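Chitin elicitor-binding protein (Oryza sativa subsp. japonica, PDB 5JCD) binds chitin oligosaccharides from fungal cell walls and takes part in passing on the signal that triggers defence responses in rice. Local coordinates at residues S79-Y85 / Q126-L132. Numbering follows the deposited sequence.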
ATOM      1  N   SER A  79       6.249   4.891   0.967  1.00 34.16           N
ATOM      2  CA  SER A  79       6.365   5.101  -0.471  1.00 30.20           C
ATOM      3  C   SER A  79       7.092   6.440  -0.662  1.00 37.50           C
ATOM      4  O   SER A  79       6.802   7.425   0.015  1.00 33.54           O
ATOM      5  CB  SER A  79       4.977   5.102  -1.121  1.00 37.88           C
ATOM      6  OG  SER A  79       4.145   6.116  -0.584  1.00 34.02           O
ATOM      7  N   ASP A  80       8.074   6.458  -1.546  1.00 45.58           N
ATOM      8  CA  ASP A  80       9.087   7.512  -1.545  1.00 42.33           C
ATOM      9  C   ASP A  80       8.635   8.839  -2.179  1.00 43.31           C
ATOM     10  O   ASP A  80       8.827   9.070  -3.375  1.00 44.96           O
ATOM     11  CB  ASP A  80      10.326   6.974  -2.236  1.00 41.19           C
ATOM     12  CG  ASP A  80      11.529   7.872  -2.071  1.00 47.16           C
ATOM     13  OD1 ASP A  80      11.466   8.848  -1.306  1.00 56.33           O
ATOM     14  OD2 ASP A  80      12.557   7.558  -2.687  1.00 48.55           O
ATOM     15  N   ARG A  81       8.056   9.707  -1.356  1.00 49.98           N
ATOM     16  CA  ARG A  81       7.513  11.007  -1.784  1.00 50.24           C
ATOM     17  C   ARG A  81       6.457  10.902  -2.882  1.00 45.60           C
ATOM     18  O   ARG A  81       6.100  11.897  -3.491  1.00 59.34           O
ATOM     19  CB  ARG A  81       8.625  12.000  -2.153  1.00 46.79           C
ATOM     20  CG  ARG A  81       9.633  12.213  -1.026  1.00 57.48           C
ATOM     21  CD  ARG A  81       9.008  12.989   0.123  1.00 75.06           C
ATOM     22  NE  ARG A  81       9.721  12.811   1.390  1.00 86.66           N
ATOM     23  CZ  ARG A  81       9.622  13.639   2.430  1.00 89.16           C
ATOM     24  NH1 ARG A  81       8.850  14.722   2.354  1.00 89.19           N
ATOM     25  NH2 ARG A  81      10.299  13.392   3.545  1.00 83.07           N
ATOM     26  N   LEU A  82       5.960   9.687  -3.106  1.00 43.25           N
ATOM     27  CA  LEU A  82       4.857   9.402  -4.020  1.00 35.31           C
ATOM     28  C   LEU A  82       3.970   8.394  -3.328  1.00 38.31           C
ATOM     29  O   LEU A  82       4.436   7.686  -2.427  1.00 37.54           O
ATOM     30  CB  LEU A  82       5.389   8.796  -5.311  1.00 36.79           C
ATOM     31  CG  LEU A  82       6.162   9.776  -6.183  1.00 42.35           C
ATOM     32  CD1 LEU A  82       6.957   9.053  -7.263  1.00 31.73           C
ATOM     33  CD2 LEU A  82       5.170  10.762  -6.797  1.00 46.36           C
ATOM     34  N   PRO A  83       2.685   8.329  -3.711  1.00 36.17           N
ATOM     35  CA  PRO A  83       1.998   9.170  -4.685  1.00 46.02           C
ATOM     36  C   PRO A  83       1.639  10.548  -4.122  1.00 39.66           C
ATOM     37  O   PRO A  83       1.682  10.757  -2.911  1.00 39.58           O
ATOM     38  CB  PRO A  83       0.727   8.380  -4.973  1.00 44.84           C
ATOM     39  CG  PRO A  83       0.457   7.664  -3.730  1.00 39.44           C
ATOM     40  CD  PRO A  83       1.777   7.322  -3.135  1.00 35.24           C
ATOM     41  N   ILE A  84       1.293  11.471  -5.012  1.00 44.58           N
ATOM     42  CA  ILE A  84       0.887  12.824  -4.628  1.00 53.05           C
ATOM     43  C   ILE A  84      -0.619  12.981  -4.762  1.00 53.56           C
ATOM     44  O   ILE A  84      -1.191  12.630  -5.796  1.00 53.45           O
ATOM     45  CB  ILE A  84       1.590  13.861  -5.518  1.00 57.73           C
ATOM     46  CG1 ILE A  84       3.006  14.079  -5.002  1.00 49.89           C
ATOM     47  CG2 ILE A  84       0.835  15.186  -5.541  1.00 58.85           C
ATOM     48  CD1 ILE A  84       3.016  14.392  -3.551  1.00 51.64           C
ATOM     49  N   TYR A  85      -1.267  13.493  -3.718  1.00 52.10           N
ATOM     50  CA  TYR A  85      -2.712  13.706  -3.797  1.00 58.94           C
ATOM     51  C   TYR A  85      -3.094  15.183  -3.693  1.00 66.32           C
ATOM     52  O   TYR A  85      -2.703  15.885  -2.749  1.00 67.24           O
ATOM     53  CB  TYR A  85      -3.453  12.898  -2.727  1.00 47.16           C
ATOM     54  CG  TYR A  85      -4.948  13.004  -2.862  1.00 52.45           C
ATOM     55  CD1 TYR A  85      -5.653  12.144  -3.694  1.00 43.67           C
ATOM     56  CD2 TYR A  85      -5.657  13.995  -2.184  1.00 51.00           C
ATOM     57  CE1 TYR A  85      -7.029  12.256  -3.830  1.00 45.13           C
ATOM     58  CE2 TYR A  85      -7.021  14.113  -2.308  1.00 51.87           C
ATOM     59  CZ  TYR A  85      -7.712  13.248  -3.127  1.00 52.63           C
ATOM     60  OH  TYR A  85      -9.083  13.383  -3.235  1.00 44.92           O
ATOM     61  N   GLN A 126      -4.208  21.835  -2.856  1.00 52.30           N
ATOM     62  CA  GLN A 126      -2.960  21.560  -2.164  1.00 57.29           C
ATOM     63  C   GLN A 126      -2.488  20.126  -2.488  1.00 64.67           C
ATOM     64  O   GLN A 126      -3.309  19.222  -2.667  1.00 58.05           O
ATOM     65  CB  GLN A 126      -3.185  21.697  -0.661  1.00 56.93           C
ATOM     66  CG  GLN A 126      -2.032  21.256   0.223  1.00 59.33           C
ATOM     67  CD  GLN A 126      -2.398  21.315   1.689  1.00 61.56           C
ATOM     68  OE1 GLN A 126      -3.546  21.580   2.041  1.00 72.79           O
ATOM     69  NE2 GLN A 126      -1.424  21.086   2.551  1.00 66.20           N
ATOM     70  N   THR A 127      -1.175  19.929  -2.598  1.00 63.33           N
ATOM     71  CA  THR A 127      -0.639  18.596  -2.844  1.00 66.88           C
ATOM     72  C   THR A 127      -0.217  17.920  -1.542  1.00 64.85           C
ATOM     73  O   THR A 127       0.485  18.507  -0.713  1.00 61.15           O
ATOM     74  CB  THR A 127       0.577  18.620  -3.771  1.00 65.15           C
ATOM     75  OG1 THR A 127       1.541  19.523  -3.233  1.00 73.40           O
ATOM     76  CG2 THR A 127       0.193  19.049  -5.192  1.00 59.03           C
ATOM     77  N   LEU A 128      -0.651  16.676  -1.377  1.00 57.78           N
ATOM     78  CA  LEU A 128      -0.322  15.888  -0.195  1.00 57.41           C
ATOM     79  C   LEU A 128       0.512  14.668  -0.603  1.00 54.06           C
ATOM     80  O   LEU A 128       0.205  13.993  -1.595  1.00 50.03           O
ATOM     81  CB  LEU A 128      -1.598  15.418   0.510  1.00 60.04           C
ATOM     82  CG  LEU A 128      -2.632  16.411   1.038  1.00 62.79           C
ATOM     83  CD1 LEU A 128      -3.898  15.680   1.462  1.00 58.70           C
ATOM     84  CD2 LEU A 128      -2.055  17.184   2.210  1.00 59.49           C
ATOM     85  N   TRP A 129       1.580  14.404   0.142  1.00 57.29           N
ATOM     86  CA  TRP A 129       2.330  13.159  -0.020  1.00 52.23           C
ATOM     87  C   TRP A 129       1.621  12.069   0.765  1.00 49.21           C
ATOM     88  O   TRP A 129       1.477  12.180   1.978  1.00 48.20           O
ATOM     89  CB  TRP A 129       3.758  13.310   0.512  1.00 51.18           C
ATOM     90  CG  TRP A 129       4.510  11.999   0.618  1.00 54.12           C
ATOM     91  CD1 TRP A 129       4.418  10.925  -0.234  1.00 50.87           C
ATOM     92  CD2 TRP A 129       5.432  11.609   1.652  1.00 56.00           C
ATOM     93  NE1 TRP A 129       5.240   9.911   0.190  1.00 55.95           N
ATOM     94  CE2 TRP A 129       5.875  10.295   1.344  1.00 53.88           C
ATOM     95  CE3 TRP A 129       5.939  12.245   2.799  1.00 47.98           C
ATOM     96  CZ2 TRP A 129       6.799   9.599   2.143  1.00 35.37           C
ATOM     97  CZ3 TRP A 129       6.862  11.552   3.597  1.00 51.72           C
ATOM     98  CH2 TRP A 129       7.279  10.235   3.263  1.00 39.77           C
ATOM     99  N   ILE A 130       1.213  11.002   0.088  1.00 45.45           N
ATOM    100  CA  ILE A 130       0.588   9.874   0.765  1.00 43.12           C
ATOM    101  C   ILE A 130       1.650   8.792   1.058  1.00 45.70           C
ATOM    102  O   ILE A 130       2.155   8.148   0.144  1.00 38.75           O
ATOM    103  CB  ILE A 130      -0.540   9.278  -0.108  1.00 39.44           C
ATOM    104  CG1 ILE A 130      -1.520  10.370  -0.560  1.00 39.12           C
ATOM    105  CG2 ILE A 130      -1.252   8.146   0.611  1.00 36.34           C
ATOM    106  CD1 ILE A 130      -2.220  11.114   0.582  1.00 38.11           C
ATOM    107  N   PRO A 131       1.987   8.585   2.337  1.00 39.98           N
ATOM    108  CA  PRO A 131       3.021   7.605   2.689  1.00 37.84           C
ATOM    109  C   PRO A 131       2.502   6.164   2.768  1.00 32.83           C
ATOM    110  O   PRO A 131       2.338   5.646   3.866  1.00 32.79           O
ATOM    111  CB  PRO A 131       3.437   8.049   4.088  1.00 43.62           C
ATOM    112  CG  PRO A 131       2.152   8.597   4.677  1.00 41.00           C
ATOM    113  CD  PRO A 131       1.425   9.250   3.523  1.00 37.85           C
ATOM    114  N   LEU A 132       2.267   5.521   1.632  1.00 35.16           N
ATOM    115  CA  LEU A 132       1.893   4.098   1.631  1.00 34.73           C
ATOM    116  C   LEU A 132       2.892   3.251   2.425  1.00 36.30           C
ATOM    117  O   LEU A 132       4.120   3.441   2.334  1.00 38.67           O
ATOM    118  CB  LEU A 132       1.797   3.582   0.198  1.00 30.18           C
ATOM    119  CG  LEU A 132       0.871   4.415  -0.692  1.00 28.57           C
ATOM    120  CD1 LEU A 132       0.978   3.980  -2.124  1.00 31.29           C
ATOM    121  CD2 LEU A 132      -0.574   4.257  -0.205  1.00 35.31           C
TER
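The indole of W129 lies over the backbone turn at R81, with R81 CA above its five-membered ring, 3.5 Å from that ring's centroid, in a CH-pi contact. The side chain of R81 bends at chi2 (-70°) and runs back along the same face, laying its guanidinium nearly flat on the six-membered ring, the planes 14° apart, in an off-centre cation-pi stack with R81 CZ 3.7 Å from W129 CZ3. At the indole edge, NE1 donates a bond of 2.9 Å to S79 O, close to the ring plane but well tilted from the carbonyl plane. W129 can reach this far because its CG stands anti to the backbone N (chi1 169°). An alanine in its place takes away NE1 and the ring, which would probably leave S79 O without this partner and the R81 guanidinium free to turn. The pairing illustrates how a LysM domain, built as a beta-alpha-alpha-beta unit, brings its two short strands together: 84-86 and 127-129 pair antiparallel, with helices 93-100 and 107-113, which lie between them in the chain, packed against the sheet, and T127 belongs to the chitin-binding site. Y85 and L128 form the hydrogen-bonded pair, and I130 N donates almost straight to P83 O at 3.0 Å. On the helix side, Y85 CB packs on I130 CG1 at 3.9 Å, while the phenol OH bonds to D91. P83, after a cis peptide bond, sets its CD 3.6 Å from L132 CD1. Nearby S79 N donates to L132 O (2.9 Å), and S79 OG accepts a weak bond from L132 N, joining this end to the central sheet.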